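Local coordinates for envelope glycoprotein (PDB 5XEA) that probably attaches the virus to its host-cell receptor and then drives fusion of the viral and host membranes, at residues K185-Y189 and W423-S429. Numbering follows the deposited sequence.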
# COMPACT_ATOMS: atom_id res chain seq x y z
N LYS B 185 -14.96 11.55 27.21
CA LYS B 185 -14.03 11.45 28.34
C LYS B 185 -13.36 12.81 28.53
O LYS B 185 -14.08 13.77 28.85
CB LYS B 185 -13.09 10.27 28.09
CG LYS B 185 -13.76 8.96 27.80
CD LYS B 185 -12.86 7.82 28.21
CE LYS B 185 -13.34 6.46 27.74
NZ LYS B 185 -13.02 6.27 26.28
N ASP B 186 -12.05 12.94 28.33
CA ASP B 186 -11.31 14.18 28.53
C ASP B 186 -11.30 15.09 27.30
O ASP B 186 -10.97 16.28 27.43
CB ASP B 186 -9.87 13.83 28.93
CG ASP B 186 -9.17 12.94 27.91
OD1 ASP B 186 -9.84 12.08 27.27
OD2 ASP B 186 -7.93 13.12 27.73
N PHE B 187 -11.67 14.57 26.12
CA PHE B 187 -11.57 15.27 24.85
C PHE B 187 -12.93 15.81 24.41
O PHE B 187 -13.97 15.19 24.63
CB PHE B 187 -11.03 14.32 23.76
CG PHE B 187 -9.56 14.48 23.48
CD1 PHE B 187 -9.11 15.38 22.54
CD2 PHE B 187 -8.63 13.73 24.18
CE1 PHE B 187 -7.74 15.52 22.28
CE2 PHE B 187 -7.27 13.88 23.94
CZ PHE B 187 -6.83 14.77 22.99
N SER B 188 -12.89 16.97 23.77
CA SER B 188 -13.95 17.36 22.85
C SER B 188 -13.37 17.57 21.46
O SER B 188 -12.18 17.88 21.31
CB SER B 188 -14.66 18.64 23.34
OG SER B 188 -15.26 18.41 24.60
N TYR B 189 -14.21 17.39 20.45
CA TYR B 189 -13.82 17.45 19.05
C TYR B 189 -14.76 18.36 18.28
O TYR B 189 -15.98 18.25 18.41
CB TYR B 189 -13.84 16.07 18.40
CG TYR B 189 -13.07 15.01 19.14
CD1 TYR B 189 -11.77 14.68 18.77
CD2 TYR B 189 -13.65 14.32 20.19
CE1 TYR B 189 -11.06 13.69 19.44
CE2 TYR B 189 -12.95 13.33 20.88
CZ TYR B 189 -11.66 13.02 20.50
OH TYR B 189 -10.98 12.04 21.18
N TRP B 423 -5.55 13.15 14.55
CA TRP B 423 -6.00 12.01 15.34
C TRP B 423 -4.87 11.41 16.15
O TRP B 423 -5.12 10.94 17.25
CB TRP B 423 -6.66 10.96 14.46
CG TRP B 423 -7.83 11.49 13.71
CD1 TRP B 423 -7.89 11.74 12.38
CD2 TRP B 423 -9.10 11.84 14.26
NE1 TRP B 423 -9.15 12.22 12.05
CE2 TRP B 423 -9.90 12.29 13.19
CE3 TRP B 423 -9.64 11.82 15.55
CZ2 TRP B 423 -11.21 12.72 13.37
CZ3 TRP B 423 -10.95 12.24 15.73
CH2 TRP B 423 -11.72 12.68 14.65
N SER B 424 -3.63 11.41 15.63
CA SER B 424 -2.53 10.93 16.45
C SER B 424 -2.28 11.82 17.67
O SER B 424 -1.67 11.35 18.62
CB SER B 424 -1.25 10.82 15.62
OG SER B 424 -0.78 12.08 15.22
N PHE B 425 -2.76 13.07 17.65
CA PHE B 425 -2.72 13.93 18.84
C PHE B 425 -3.46 13.30 20.01
O PHE B 425 -3.06 13.44 21.16
CB PHE B 425 -3.35 15.29 18.49
CG PHE B 425 -3.33 16.32 19.63
CD1 PHE B 425 -2.18 17.02 19.94
CD2 PHE B 425 -4.50 16.64 20.31
CE1 PHE B 425 -2.16 17.98 20.95
CE2 PHE B 425 -4.51 17.62 21.32
CZ PHE B 425 -3.34 18.29 21.64
N VAL B 426 -4.58 12.62 19.73
CA VAL B 426 -5.35 11.98 20.79
C VAL B 426 -4.55 10.86 21.44
O VAL B 426 -4.56 10.70 22.67
CB VAL B 426 -6.69 11.47 20.23
CG1 VAL B 426 -7.51 10.76 21.32
CG2 VAL B 426 -7.46 12.61 19.54
N VAL B 427 -3.86 10.05 20.62
CA VAL B 427 -3.05 8.94 21.12
C VAL B 427 -1.86 9.45 21.90
O VAL B 427 -1.53 8.92 22.97
CB VAL B 427 -2.59 8.04 19.94
CG1 VAL B 427 -1.75 6.83 20.46
CG2 VAL B 427 -3.76 7.57 19.11
N LYS B 428 -1.18 10.48 21.38
CA LYS B 428 -0.08 11.12 22.12
C LYS B 428 -0.55 11.67 23.46
O LYS B 428 0.19 11.62 24.45
CB LYS B 428 0.53 12.26 21.28
CG LYS B 428 1.37 11.77 20.10
CD LYS B 428 1.79 12.92 19.17
CE LYS B 428 2.32 12.35 17.84
NZ LYS B 428 2.51 13.40 16.79
N SER B 429 -1.75 12.23 23.52
CA SER B 429 -2.27 12.71 24.80
C SER B 429 -2.42 11.55 25.79
O SER B 429 -2.04 11.65 26.96
CB SER B 429 -3.61 13.42 24.58
OG SER B 429 -4.23 13.69 25.83
O HOH W 1 -5.84 11.71 26.87
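Phe187 reaches from the strand into the helix surface between Phe425, Val426 and Ser429, and most of the tight packing gathers round its ring. Val426 CG2 lies over one face, displaced toward the rim, in a CH-pi contact 4.3 Å from the ring centroid of Phe187. The far edge of that ring meets the helix in its own plane: Phe187 CE1 touches Phe425 CD2 at 4.0 Å, and Phe187 CE2 comes within 3.7 Å of Ser429 CB. Val426 also serves the second aromatic, since both its methyls border the phenol end of Tyr189, with CG2 at the ring edge, 3.8 Å from Tyr189 CE1. Beyond it the fit is looser. Tyr189 and Trp423 meet obliquely, planes at 32° and centroids 6.0 Å apart, touching mainly through CZ3 of the indole.

The other end is polar and bridged by water, with Asp186 partly exposed to solvent and Ser429 buried. A chi1 of 170° swings Ser429 OG away from its own amide nitrogen and toward Asp186, yet a water spans the gap, donating to Asp186 OD2 at 2.7 Å and hydrogen-bonded to Ser429 OG at 2.8 Å.

The contact packs helix 421-437 against an antiparallel sheet, residues 423-429 running nearly antiparallel to residues 187-189. Tyr46 of strand 40-56 adjoins Phe187, Trp182 of strand 180-184 stacks on Tyr189, and from strand 133-156 Val149 touches Trp423 and Thr145 touches Phe425.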